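Local coordinates for protein glyoxalase III (glutathione-independent) (Candida albicans, PDB 4LRU) that converts methylglyoxal to D-lactate in a single step without glutathione, detoxifying the methylglyoxal made by the cell's own metabolism, at residues A[28-33]-A[69-74]; A[36-41]-A[231-236]; A[90-95]-A[122-127]; A[107-112]-A[172-177]; A[140-145]-A[216-221]. One frame throughout, in Å; residues are numbered along the deposited sequence.

Contact 1: A[28-33]-A[69-74]; sequences FVVEAL and GEDKEI. With ACT (acetate ion), chain C.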
# COMPACT_ATOMS: atom_id res chain seq x y z
N PHE A 28 -4.38 -1.15 -7.66
CA PHE A 28 -5.32 -2.26 -7.56
C PHE A 28 -6.52 -1.82 -6.75
O PHE A 28 -6.39 -1.57 -5.56
CB PHE A 28 -4.66 -3.47 -6.89
CG PHE A 28 -5.31 -4.77 -7.25
CD1 PHE A 28 -6.46 -5.18 -6.61
CD2 PHE A 28 -4.79 -5.56 -8.27
CE1 PHE A 28 -7.09 -6.36 -6.98
CE2 PHE A 28 -5.41 -6.74 -8.63
CZ PHE A 28 -6.56 -7.14 -7.98
N VAL A 29 -7.67 -1.67 -7.40
CA VAL A 29 -8.78 -0.88 -6.84
C VAL A 29 -9.04 -1.18 -5.37
O VAL A 29 -9.03 -0.28 -4.56
CB VAL A 29 -10.07 -1.07 -7.64
CG1 VAL A 29 -11.23 -0.35 -6.96
CG2 VAL A 29 -9.90 -0.54 -9.06
N VAL A 30 -9.32 -2.44 -5.03
CA VAL A 30 -9.76 -2.70 -3.66
C VAL A 30 -8.67 -2.51 -2.60
O VAL A 30 -8.98 -2.38 -1.43
CB VAL A 30 -10.42 -4.09 -3.47
CG1 VAL A 30 -11.76 -4.14 -4.19
CG2 VAL A 30 -9.49 -5.20 -3.94
N GLU A 31 -7.41 -2.44 -3.02
CA GLU A 31 -6.33 -2.13 -2.08
C GLU A 31 -6.32 -0.69 -1.62
O GLU A 31 -5.73 -0.38 -0.60
CB GLU A 31 -4.96 -2.49 -2.68
CG GLU A 31 -4.84 -3.98 -2.88
CD GLU A 31 -3.53 -4.42 -3.47
OE1 GLU A 31 -2.58 -3.60 -3.53
OE2 GLU A 31 -3.46 -5.60 -3.84
N ALA A 32 -6.97 0.18 -2.40
CA ALA A 32 -7.30 1.53 -1.98
C ALA A 32 -8.69 1.60 -1.36
O ALA A 32 -8.88 2.25 -0.33
CB ALA A 32 -7.22 2.47 -3.16
N LEU A 33 -9.67 0.96 -2.01
CA LEU A 33 -11.07 1.08 -1.59
C LEU A 33 -11.33 0.43 -0.22
O LEU A 33 -11.93 1.07 0.65
CB LEU A 33 -12.00 0.49 -2.66
CG LEU A 33 -13.50 0.78 -2.57
CD1 LEU A 33 -14.17 0.69 -3.93
CD2 LEU A 33 -14.17 -0.17 -1.59
N GLY A 69 -20.33 -6.25 -6.14
CA GLY A 69 -21.10 -6.03 -4.92
C GLY A 69 -21.11 -4.57 -4.51
O GLY A 69 -21.16 -3.68 -5.35
N GLU A 70 -21.04 -4.33 -3.20
CA GLU A 70 -21.09 -2.98 -2.67
C GLU A 70 -19.83 -2.18 -3.02
O GLU A 70 -19.88 -0.96 -3.14
CB GLU A 70 -21.30 -3.02 -1.15
CG GLU A 70 -22.63 -3.64 -0.75
CD GLU A 70 -22.90 -3.56 0.74
OE1 GLU A 70 -21.93 -3.49 1.53
OE2 GLU A 70 -24.10 -3.57 1.12
N ASP A 71 -18.71 -2.88 -3.19
CA ASP A 71 -17.46 -2.23 -3.64
C ASP A 71 -17.69 -1.53 -4.98
O ASP A 71 -17.31 -0.38 -5.17
CB ASP A 71 -16.33 -3.23 -3.83
CG ASP A 71 -15.83 -3.84 -2.53
OD1 ASP A 71 -16.14 -3.35 -1.41
OD2 ASP A 71 -15.11 -4.84 -2.64
N LYS A 72 -18.32 -2.24 -5.90
CA LYS A 72 -18.53 -1.72 -7.25
C LYS A 72 -19.52 -0.56 -7.22
O LYS A 72 -19.36 0.43 -7.95
CB LYS A 72 -19.04 -2.81 -8.18
CG LYS A 72 -19.43 -2.32 -9.56
CD LYS A 72 -19.79 -3.49 -10.46
CE LYS A 72 -20.56 -3.05 -11.70
NZ LYS A 72 -19.89 -1.94 -12.44
N GLU A 73 -20.54 -0.68 -6.38
CA GLU A 73 -21.51 0.39 -6.20
C GLU A 73 -20.80 1.67 -5.77
O GLU A 73 -21.03 2.75 -6.32
CB GLU A 73 -22.57 -0.02 -5.17
CG GLU A 73 -23.51 -1.12 -5.65
CD GLU A 73 -24.48 -1.60 -4.58
OE1 GLU A 73 -24.27 -1.31 -3.38
OE2 GLU A 73 -25.45 -2.31 -4.94
N ILE A 74 -19.91 1.54 -4.79
CA ILE A 74 -19.14 2.66 -4.29
C ILE A 74 -18.24 3.20 -5.40
O ILE A 74 -18.15 4.40 -5.63
CB ILE A 74 -18.28 2.23 -3.08
CG1 ILE A 74 -19.17 2.05 -1.84
CG2 ILE A 74 -17.19 3.25 -2.79
CD1 ILE A 74 -18.55 1.21 -0.75
C ACT C . -16.85 -1.22 -13.23
O ACT C . -17.23 -2.26 -12.64
OXT ACT C . -17.56 -0.17 -13.26
CH3 ACT C . -15.53 -1.23 -13.92

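Contact 2: A[36-41]-A[231-236]; sequences FEVFRK and DVIAAF. With EDO (1,2-ethanediol), chain B.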
# COMPACT_ATOMS: atom_id res chain seq x y z
N PHE A 36 -9.67 2.41 2.60
CA PHE A 36 -10.40 3.67 2.70
C PHE A 36 -11.67 3.46 3.52
O PHE A 36 -11.98 4.22 4.44
CB PHE A 36 -10.76 4.22 1.31
CG PHE A 36 -11.57 5.49 1.35
CD1 PHE A 36 -10.96 6.73 1.51
CD2 PHE A 36 -12.96 5.44 1.31
CE1 PHE A 36 -11.71 7.89 1.56
CE2 PHE A 36 -13.72 6.60 1.38
CZ PHE A 36 -13.09 7.82 1.51
N GLU A 37 -12.42 2.42 3.19
CA GLU A 37 -13.71 2.21 3.85
C GLU A 37 -13.53 1.81 5.32
O GLU A 37 -14.32 2.22 6.17
CB GLU A 37 -14.55 1.18 3.10
CG GLU A 37 -15.13 1.69 1.79
CD GLU A 37 -16.22 2.71 2.03
OE1 GLU A 37 -17.35 2.31 2.38
OE2 GLU A 37 -15.94 3.91 1.88
N VAL A 38 -12.53 0.99 5.62
CA VAL A 38 -12.27 0.57 7.00
C VAL A 38 -11.95 1.80 7.85
O VAL A 38 -12.52 2.01 8.92
CB VAL A 38 -11.12 -0.43 7.08
CG1 VAL A 38 -10.67 -0.65 8.52
CG2 VAL A 38 -11.55 -1.74 6.45
N PHE A 39 -11.03 2.63 7.36
CA PHE A 39 -10.64 3.83 8.09
C PHE A 39 -11.78 4.85 8.15
O PHE A 39 -11.94 5.55 9.15
CB PHE A 39 -9.40 4.43 7.46
CG PHE A 39 -8.17 3.56 7.56
CD1 PHE A 39 -7.81 2.95 8.76
CD2 PHE A 39 -7.32 3.41 6.48
CE1 PHE A 39 -6.67 2.17 8.85
CE2 PHE A 39 -6.18 2.63 6.56
CZ PHE A 39 -5.84 2.02 7.75
N ARG A 40 -12.58 4.96 7.09
CA ARG A 40 -13.71 5.87 7.09
C ARG A 40 -14.72 5.46 8.16
O ARG A 40 -15.20 6.29 8.94
CB ARG A 40 -14.40 5.91 5.73
CG ARG A 40 -15.55 6.90 5.66
CD ARG A 40 -16.31 6.84 4.34
NE ARG A 40 -16.92 5.52 4.12
CZ ARG A 40 -18.01 5.07 4.74
NH1 ARG A 40 -18.65 5.83 5.62
NH2 ARG A 40 -18.47 3.86 4.47
N LYS A 41 -15.05 4.17 8.20
CA LYS A 41 -16.03 3.68 9.16
C LYS A 41 -15.53 3.85 10.59
O LYS A 41 -16.31 4.11 11.51
CB LYS A 41 -16.41 2.22 8.88
CG LYS A 41 -17.27 2.06 7.64
CD LYS A 41 -17.28 0.62 7.13
CE LYS A 41 -17.77 0.55 5.69
NZ LYS A 41 -17.79 -0.84 5.14
N ASP A 231 -5.89 -4.33 11.22
CA ASP A 231 -4.75 -4.60 12.10
C ASP A 231 -3.88 -3.33 12.30
O ASP A 231 -3.18 -3.20 13.31
CB ASP A 231 -3.92 -5.75 11.53
CG ASP A 231 -4.59 -7.12 11.73
OD1 ASP A 231 -5.51 -7.22 12.58
OD2 ASP A 231 -4.19 -8.08 11.06
N VAL A 232 -3.95 -2.39 11.35
CA VAL A 232 -3.40 -1.07 11.58
C VAL A 232 -4.11 -0.40 12.76
O VAL A 232 -3.47 0.10 13.68
CB VAL A 232 -3.51 -0.18 10.31
CG1 VAL A 232 -3.29 1.29 10.65
CG2 VAL A 232 -2.49 -0.63 9.27
N ILE A 233 -5.44 -0.42 12.74
CA ILE A 233 -6.21 0.16 13.86
C ILE A 233 -5.81 -0.49 15.18
O ILE A 233 -5.58 0.19 16.19
CB ILE A 233 -7.73 0.06 13.61
CG1 ILE A 233 -8.10 0.95 12.42
CG2 ILE A 233 -8.51 0.43 14.87
CD1 ILE A 233 -9.50 0.76 11.88
N ALA A 234 -5.71 -1.82 15.17
CA ALA A 234 -5.32 -2.57 16.37
C ALA A 234 -3.96 -2.12 16.91
O ALA A 234 -3.76 -2.06 18.13
CB ALA A 234 -5.29 -4.06 16.06
N ALA A 235 -3.02 -1.87 16.00
CA ALA A 235 -1.65 -1.54 16.41
C ALA A 235 -1.55 -0.08 16.87
O ALA A 235 -0.71 0.26 17.70
CB ALA A 235 -0.67 -1.81 15.27
N PHE A 236 -2.45 0.74 16.34
CA PHE A 236 -2.41 2.21 16.48
C PHE A 236 -3.10 2.65 17.75
O PHE A 236 -2.64 3.56 18.44
CB PHE A 236 -3.12 2.80 15.26
CG PHE A 236 -3.20 4.31 15.22
CD1 PHE A 236 -2.08 5.07 14.94
CD2 PHE A 236 -4.42 4.94 15.36
CE1 PHE A 236 -2.17 6.44 14.85
CE2 PHE A 236 -4.52 6.32 15.27
CZ PHE A 236 -3.39 7.08 15.01
C1 EDO B . -14.71 -3.27 4.94
O1 EDO B . -15.26 -2.18 5.69
C2 EDO B . -14.48 -2.87 3.48
O2 EDO B . -15.66 -2.25 2.95

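Contact 3: A[90-95]-A[122-127]; sequences KKASDL and QKIATT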
# COMPACT_ATOMS: atom_id res chain seq x y z
N LYS A 90 -3.93 14.18 -3.77
CA LYS A 90 -2.89 15.20 -3.90
C LYS A 90 -1.54 14.63 -4.28
O LYS A 90 -1.26 13.45 -4.07
CB LYS A 90 -2.76 16.03 -2.62
CG LYS A 90 -4.00 16.84 -2.26
CD LYS A 90 -4.27 17.97 -3.24
CE LYS A 90 -5.29 18.97 -2.69
NZ LYS A 90 -6.64 18.37 -2.49
N LYS A 91 -0.69 15.48 -4.84
CA LYS A 91 0.72 15.15 -5.00
C LYS A 91 1.39 15.21 -3.62
O LYS A 91 1.18 16.17 -2.88
CB LYS A 91 1.37 16.16 -5.96
CG LYS A 91 2.79 15.80 -6.36
CD LYS A 91 3.23 16.62 -7.57
CE LYS A 91 3.35 18.10 -7.23
NZ LYS A 91 3.94 18.86 -8.38
N ALA A 92 2.17 14.19 -3.28
CA ALA A 92 2.71 14.07 -1.91
C ALA A 92 3.48 15.32 -1.47
O ALA A 92 3.38 15.75 -0.32
CB ALA A 92 3.58 12.82 -1.77
N SER A 93 4.25 15.91 -2.38
CA SER A 93 5.06 17.07 -2.04
C SER A 93 4.23 18.30 -1.67
O SER A 93 4.74 19.23 -1.05
CB SER A 93 5.99 17.43 -3.20
OG SER A 93 5.24 17.85 -4.30
N ASP A 94 2.95 18.32 -2.08
CA ASP A 94 2.05 19.41 -1.72
C ASP A 94 1.45 19.27 -0.32
O ASP A 94 0.69 20.13 0.12
CB ASP A 94 0.93 19.57 -2.74
CG ASP A 94 1.42 20.06 -4.09
OD1 ASP A 94 2.37 20.88 -4.10
OD2 ASP A 94 0.86 19.62 -5.11
N LEU A 95 1.81 18.20 0.39
CA LEU A 95 1.26 17.93 1.72
C LEU A 95 2.29 18.20 2.79
O LEU A 95 3.49 18.16 2.53
CB LEU A 95 0.82 16.47 1.79
CG LEU A 95 -0.22 16.06 0.76
CD1 LEU A 95 -0.50 14.57 0.87
CD2 LEU A 95 -1.51 16.86 0.88
N GLN A 122 7.72 8.61 1.05
CA GLN A 122 8.59 7.98 2.04
C GLN A 122 8.80 8.87 3.25
O GLN A 122 8.87 8.38 4.39
CB GLN A 122 9.91 7.56 1.40
CG GLN A 122 9.79 6.33 0.52
CD GLN A 122 11.10 5.93 -0.11
OE1 GLN A 122 11.91 6.79 -0.46
NE2 GLN A 122 11.35 4.63 -0.22
N LYS A 123 8.93 10.18 3.01
CA LYS A 123 9.12 11.14 4.09
C LYS A 123 7.86 11.21 4.97
O LYS A 123 7.96 11.31 6.18
CB LYS A 123 9.45 12.53 3.52
CG LYS A 123 9.62 13.61 4.58
CD LYS A 123 10.85 13.35 5.43
CE LYS A 123 11.15 14.48 6.40
NZ LYS A 123 12.21 14.12 7.39
N ILE A 124 6.69 11.11 4.35
CA ILE A 124 5.45 11.02 5.15
C ILE A 124 5.47 9.74 6.01
O ILE A 124 5.21 9.80 7.22
CB ILE A 124 4.17 11.09 4.30
CG1 ILE A 124 4.17 12.37 3.47
CG2 ILE A 124 2.95 10.97 5.22
CD1 ILE A 124 2.99 12.52 2.52
N ALA A 125 5.87 8.63 5.42
CA ALA A 125 5.98 7.37 6.17
C ALA A 125 6.92 7.49 7.37
O ALA A 125 6.58 7.06 8.48
CB ALA A 125 6.44 6.25 5.27
N THR A 126 8.11 8.06 7.18
CA THR A 126 9.07 8.11 8.29
C THR A 126 8.62 9.12 9.35
O THR A 126 8.91 8.95 10.54
CB THR A 126 10.52 8.43 7.83
OG1 THR A 126 10.56 9.67 7.10
CG2 THR A 126 11.07 7.31 6.97
N THR A 127 7.96 10.19 8.91
CA THR A 127 7.46 11.19 9.84
C THR A 127 6.39 10.56 10.73
O THR A 127 6.41 10.71 11.96
CB THR A 127 6.90 12.42 9.08
OG1 THR A 127 7.98 13.05 8.38
CG2 THR A 127 6.29 13.40 10.02

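Contact 4: A[107-112]-A[172-177]; sequences AGHGTL and DILGVT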
# COMPACT_ATOMS: atom_id res chain seq x y z
N ALA A 107 -1.47 -0.79 -3.23
CA ALA A 107 -0.54 -1.21 -4.25
C ALA A 107 -1.20 -1.59 -5.56
O ALA A 107 -1.96 -0.80 -6.12
CB ALA A 107 0.38 -2.30 -3.71
N GLY A 108 -0.87 -2.77 -6.08
CA GLY A 108 -0.81 -2.98 -7.50
C GLY A 108 0.64 -2.96 -7.92
O GLY A 108 1.46 -2.32 -7.26
N HIS A 109 0.97 -3.67 -8.99
CA HIS A 109 2.36 -3.83 -9.40
C HIS A 109 3.02 -2.48 -9.75
O HIS A 109 4.24 -2.37 -9.74
CB HIS A 109 2.47 -4.78 -10.58
CG HIS A 109 2.40 -6.23 -10.21
ND1 HIS A 109 1.20 -6.90 -10.02
CD2 HIS A 109 3.37 -7.15 -9.99
CE1 HIS A 109 1.44 -8.16 -9.71
NE2 HIS A 109 2.75 -8.34 -9.69
N GLY A 110 2.23 -1.46 -10.03
CA GLY A 110 2.79 -0.14 -10.32
C GLY A 110 3.74 0.32 -9.22
O GLY A 110 4.75 0.99 -9.49
N THR A 111 3.44 -0.04 -7.98
CA THR A 111 4.27 0.40 -6.85
C THR A 111 5.75 -0.02 -6.97
O THR A 111 6.63 0.62 -6.40
CB THR A 111 3.78 -0.14 -5.49
OG1 THR A 111 3.77 -1.58 -5.53
CG2 THR A 111 2.41 0.37 -5.16
N LEU A 112 6.01 -1.12 -7.68
CA LEU A 112 7.36 -1.61 -7.88
C LEU A 112 8.21 -0.57 -8.59
O LEU A 112 9.43 -0.55 -8.44
CB LEU A 112 7.36 -2.90 -8.70
CG LEU A 112 6.70 -4.08 -7.99
CD1 LEU A 112 6.44 -5.21 -8.97
CD2 LEU A 112 7.55 -4.58 -6.82
N ASP A 172 4.64 -15.70 -10.40
CA ASP A 172 4.62 -16.72 -11.44
C ASP A 172 3.20 -16.86 -11.97
O ASP A 172 2.96 -16.92 -13.17
CB ASP A 172 5.06 -18.09 -10.89
CG ASP A 172 6.56 -18.21 -10.68
OD1 ASP A 172 7.33 -17.28 -11.01
OD2 ASP A 172 6.99 -19.27 -10.17
N ILE A 173 2.25 -16.96 -11.04
CA ILE A 173 0.88 -17.24 -11.40
C ILE A 173 0.33 -16.10 -12.27
O ILE A 173 -0.40 -16.35 -13.24
CB ILE A 173 0.01 -17.45 -10.15
CG1 ILE A 173 0.46 -18.71 -9.40
CG2 ILE A 173 -1.46 -17.58 -10.54
CD1 ILE A 173 -0.05 -18.78 -7.98
N LEU A 174 0.79 -14.89 -12.00
CA LEU A 174 0.34 -13.73 -12.77
C LEU A 174 1.18 -13.50 -14.03
O LEU A 174 0.88 -12.61 -14.84
CB LEU A 174 0.36 -12.47 -11.90
CG LEU A 174 -0.65 -12.49 -10.76
CD1 LEU A 174 -0.53 -11.21 -9.94
CD2 LEU A 174 -2.08 -12.67 -11.27
N GLY A 175 2.22 -14.30 -14.19
CA GLY A 175 3.05 -14.27 -15.38
C GLY A 175 3.95 -13.04 -15.47
O GLY A 175 4.30 -12.62 -16.57
N VAL A 176 4.35 -12.50 -14.32
CA VAL A 176 5.20 -11.30 -14.32
C VAL A 176 6.60 -11.48 -13.72
O VAL A 176 7.37 -10.52 -13.59
CB VAL A 176 4.49 -10.14 -13.62
CG1 VAL A 176 3.15 -9.88 -14.28
CG2 VAL A 176 4.33 -10.43 -12.14
N THR A 177 6.96 -12.70 -13.35
CA THR A 177 8.27 -12.93 -12.78
C THR A 177 9.42 -12.48 -13.69
O THR A 177 10.35 -11.81 -13.24
CB THR A 177 8.47 -14.42 -12.44
OG1 THR A 177 7.41 -14.84 -11.57
CG2 THR A 177 9.80 -14.64 -11.77

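Contact 5: A[140-145]-A[216-221]; sequences HGPAIF and IVTGVN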
# COMPACT_ATOMS: atom_id res chain seq x y z
N HIS A 140 2.18 -5.32 -3.01
CA HIS A 140 3.53 -4.78 -3.32
C HIS A 140 3.83 -3.47 -2.62
O HIS A 140 4.92 -2.90 -2.77
CB HIS A 140 3.73 -4.62 -4.83
CG HIS A 140 3.70 -5.92 -5.57
ND1 HIS A 140 2.54 -6.44 -6.10
CD2 HIS A 140 4.66 -6.85 -5.78
CE1 HIS A 140 2.79 -7.62 -6.63
NE2 HIS A 140 4.07 -7.89 -6.44
N GLY A 141 2.86 -2.99 -1.85
CA GLY A 141 3.02 -1.76 -1.08
C GLY A 141 4.29 -1.66 -0.26
O GLY A 141 4.82 -0.56 -0.08
N PRO A 142 4.76 -2.78 0.31
CA PRO A 142 6.00 -2.72 1.09
C PRO A 142 7.25 -2.32 0.30
O PRO A 142 8.31 -2.10 0.89
CB PRO A 142 6.12 -4.13 1.67
CG PRO A 142 4.70 -4.55 1.82
CD PRO A 142 4.04 -4.05 0.56
N ALA A 143 7.12 -2.19 -1.01
CA ALA A 143 8.16 -1.55 -1.81
C ALA A 143 8.47 -0.14 -1.30
O ALA A 143 9.56 0.37 -1.53
CB ALA A 143 7.78 -1.52 -3.28
N ILE A 144 7.52 0.47 -0.58
CA ILE A 144 7.77 1.77 0.04
C ILE A 144 8.95 1.73 1.02
O ILE A 144 9.61 2.74 1.27
CB ILE A 144 6.50 2.33 0.72
CG1 ILE A 144 6.61 3.85 0.91
CG2 ILE A 144 6.25 1.62 2.04
CD1 ILE A 144 6.46 4.67 -0.35
N PHE A 145 9.24 0.56 1.56
CA PHE A 145 10.31 0.43 2.53
C PHE A 145 11.67 0.22 1.87
O PHE A 145 12.72 0.21 2.53
CB PHE A 145 10.04 -0.75 3.48
CG PHE A 145 8.76 -0.63 4.26
CD1 PHE A 145 8.54 0.44 5.10
CD2 PHE A 145 7.78 -1.62 4.16
CE1 PHE A 145 7.36 0.54 5.83
CE2 PHE A 145 6.60 -1.51 4.87
CZ PHE A 145 6.39 -0.43 5.70
N ILE A 216 4.51 -1.52 12.63
CA ILE A 216 4.59 -1.84 11.21
C ILE A 216 3.62 -2.98 10.93
O ILE A 216 3.69 -4.03 11.56
CB ILE A 216 6.00 -2.29 10.82
CG1 ILE A 216 6.99 -1.19 11.18
CG2 ILE A 216 6.05 -2.63 9.34
CD1 ILE A 216 8.44 -1.59 11.01
N VAL A 217 2.70 -2.75 9.99
CA VAL A 217 1.67 -3.73 9.66
C VAL A 217 1.66 -3.95 8.16
O VAL A 217 1.54 -3.00 7.37
CB VAL A 217 0.28 -3.29 10.14
CG1 VAL A 217 -0.76 -4.33 9.80
CG2 VAL A 217 0.30 -3.00 11.62
N THR A 218 1.80 -5.20 7.74
CA THR A 218 1.77 -5.50 6.32
C THR A 218 0.82 -6.65 6.02
O THR A 218 0.56 -7.49 6.88
CB THR A 218 3.18 -5.85 5.80
OG1 THR A 218 3.79 -6.82 6.67
CG2 THR A 218 4.06 -4.61 5.77
N GLY A 219 0.33 -6.68 4.78
CA GLY A 219 -0.53 -7.76 4.29
C GLY A 219 -0.14 -8.24 2.91
O GLY A 219 0.59 -7.56 2.18
N VAL A 220 -0.64 -9.40 2.52
CA VAL A 220 -0.05 -10.12 1.38
C VAL A 220 -0.54 -9.64 -0.00
O VAL A 220 0.22 -9.64 -0.98
CB VAL A 220 -0.32 -11.62 1.51
CG1 VAL A 220 0.25 -12.37 0.31
CG2 VAL A 220 0.29 -12.14 2.80
N ASN A 221 -1.81 -9.28 -0.09
CA ASN A 221 -2.55 -9.36 -1.36
C ASN A 221 -3.89 -8.63 -1.28
O ASN A 221 -4.26 -8.11 -0.23
CB ASN A 221 -2.78 -10.84 -1.73
CG ASN A 221 -3.40 -11.64 -0.59
OD1 ASN A 221 -4.15 -11.09 0.22
ND2 ASN A 221 -3.05 -12.91 -0.48

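Contact 1: A[28-33]-A[69-74]
Leu33 carries the meeting of two helices, 29-42 and 69-76, whose short segments run almost at right angles (82°) with axes 11.4 Å apart. From a CB directed at the other helix, the Leu33 chain continues with CG anti to the backbone N (chi1 -167°), and the fork beyond CG divides its work. CD1 lies 3.5 Å from the backbone O of Asp71 and also reaches Ile74, whose CG2 is 4.1 Å from it. CD2 leans on the carboxylate of the same aspartate, 3.7 Å from Asp71 OD1. The second carboxylate oxygen is backed by Val30, with CG1 3.8 Å from Asp71 OD2 and the two side chains crossing nearly perpendicularly. Phe82 of helix 81-87 touches both Leu33 and Ile74, extending the apolar patch. Helix 69-76 turns another residue outward: Lys72 NZ holds an acetate ion, probably from the crystallisation liquor, through a 2.7 Å bond to the acetate O, and forms a salt bridge with Asp76. The two segments thus meet by van der Waals contact alone, with methyl groups flanking a carboxylate. The polar need of Asp71 is met by His34, next along helix 29-42, whose NE2 is hydrogen-bonded to OD2; the methyls against the carboxylate probably make its surroundings less polar, which would favour the bond to His34, and the carboxylate may favour a protonated His34.

Contact 2: A[36-41]-A[231-236]
The side chain of Ile233 fits into the hollow between Val38 and Phe39, one turn of helix 225-236 against one of helix 29-42. Its CD1 is the leading bump, 3.8 Å from Val38 CG1, while CG1 behind it runs along the rim of the Phe39 ring, near the ring plane and 4.0 Å from CE1. The two side chains overlap antiparallel, side by side, with Ile233 CG1 and CD1 along the CD1-CE1 side of the ring. From the residue before it, Val232 CG1 comes obliquely to the far end of the same ring, 3.9 Å from Phe39 CZ. The ring gets there because CG stands anti to the carbonyl carbon (chi1 -65°). In the layered alpha/beta fold of the DJ-1 superfamily, these two helices lie on one face of the central sheet, their short axes 11.1 Å apart and inclined at 43°. Phe39 also touches Ile46 of strand 45-50, and Val232 rests on Val134 and Ser136 of strand 134-138, which places the seam over the sheet. Farther round helix 29-42, Arg40 pairs NE with Glu37 OE2 and NH2 with OE1 in a salt bridge, while Lys41 NZ bonds O1 of a 1,2-ethanediol molecule at 2.9 Å.

Contact 3: A[90-95]-A[122-127]
Ile124 points its long branch from helix 119-130 at the short 3-10 turn 92-94, and CD1 at the end of that branch makes every contact across this junction. CG1 lies anti to the carbonyl carbon (chi1 -56°) and CD1 continues outward in an extended line (chi2 177°). The tip arrives between two residues: Ala92 CB is 4.3 Å from Ile124 CD1, and Leu95 CD1 is 4.4 Å from the same methyl. Both Ala92 and Leu95 direct their CB toward the helix, so three aliphatic groups converge. Between them the 3-10 turn is closed by the bond from Leu95 N to Ala92 O (3.0 Å), which brings the two residues to the same side. Leu95 and Ile124 also both touch Leu8 of strand 6-10. The contact therefore joins the turn after edge strand 90-91 to helix 119-130, the helix of a beta-alpha-beta crossover between strands 102-105 and 134-138. Behind Ile124, Thr127 OG1 gives its proton to Lys123 O (2.8 Å), an oxygen that also receives Thr127 N from the opposite face of its plane. Across the junction itself the chemistry is purely dispersive, at separations that mean light packing and impose little directional constraint.

Contact 4: A[107-112]-A[172-177]
His109 presents the CE1-NE2-CD2 edge of its imidazole ring to two branched side chains of the turn after helix 168-173. CG stands anti to the carbonyl carbon (chi1 -79°), and chi2 of 84° sets the ring roughly perpendicular to the CA-CB-CG plane, so CE1 and NE2 face the 172-177 segment. Leu174 CD1 comes in at the ring edge, close to its plane, 3.6 Å from His109 CE1. Val176 comes head-on toward the histidine, its CG2 oblique to the ring, 3.6 Å from His109 NE2 and 4.0 Å from CD2. That methyl occupies the crowded position between the backbone N and the carbonyl carbon of Val176, and it is this branch, not CG1, that touches the ring. Leu174 and Val176 flank Gly175, whose positive phi ends the helix in a Schellman motif, with Gly175 N bonded to Asp172 O at 2.9 Å. On the other side of the contact the turn before helix 111-114 is tied by Thr111, whose backbone N and OG1 (3.0 Å) both donate to Gly108 O. The ring of His109 also meets those of His140 and Phe18. Across the two segments the histidine has aliphatic contacts alone, while its NE2, which Val176 CG2 touches, is hydrogen-bonded to OE1 of Glu171, like His140 an inferred active-site residue; the methyls thus probably screen one side of a hydrogen-bonded pair beside the active site and restrict how the imidazole can rotate.

Contact 5: A[140-145]-A[216-221]
Thr218 CG2 is the pivot of the closer half of this contact, 4.0 Å from Pro142 CG and 4.1 Å from Phe145 CE2. It meets the phenyl ring at the edge, near the ring plane, and crosses the proline obliquely. The methyl lies beside the backbone N and anti to the carbonyl carbon, while OG1, on the other branch (chi1 48°), is hydrogen-bonded to Thr164 N. The ring itself has Ile144 CG2 over the centre of one face, 3.9 Å above the plane. Strand 216-219 runs beside strand 134-138 in the central sheet, and the 3-10 turn 141-145 lies on one face of that pair, with Pro142 touching Ala137 and Phe145 touching Val135. Cys139, between strand and turn, is the inferred active-site cysteine, at the nucleophile elbow known from the DJ-1 superfamily. Packing is slightly looser toward the start of the strand, where Ile216 CG2 comes obliquely to within 4.3 Å of Phe145 CZ. At the other end the contrast is sharper, for the segments part: His140 directs its CB away from the strand, its side chain coming no nearer to it than 6.5 Å, and its NE2 is hydrogen-bonded to Glu171 OE2.

Contacts 4 and 5 border the active site and touch: His109 NE2 is 3.1 Å from His140 CE1, and Glu171 joins the two histidines. Contact 1 reaches the same region, since the side chain of Val30 is about 9 Å from that of Cys139, and Phe28 N is 2.9 Å from Ala107 O of contact 4. Helix 29-42 serves contacts 1 and 2, whose centres are 16 Å apart. Contact 2 meets contact 5 directly, Val217 CB lying 3.9 Å from Val232 CG2, on the face of the strand turned from the 140-145 segment. Contact 3, away from the annotated sites, is tied to contact 5 by Gln122 NE2 and Ile144 O, 3.0 Å apart.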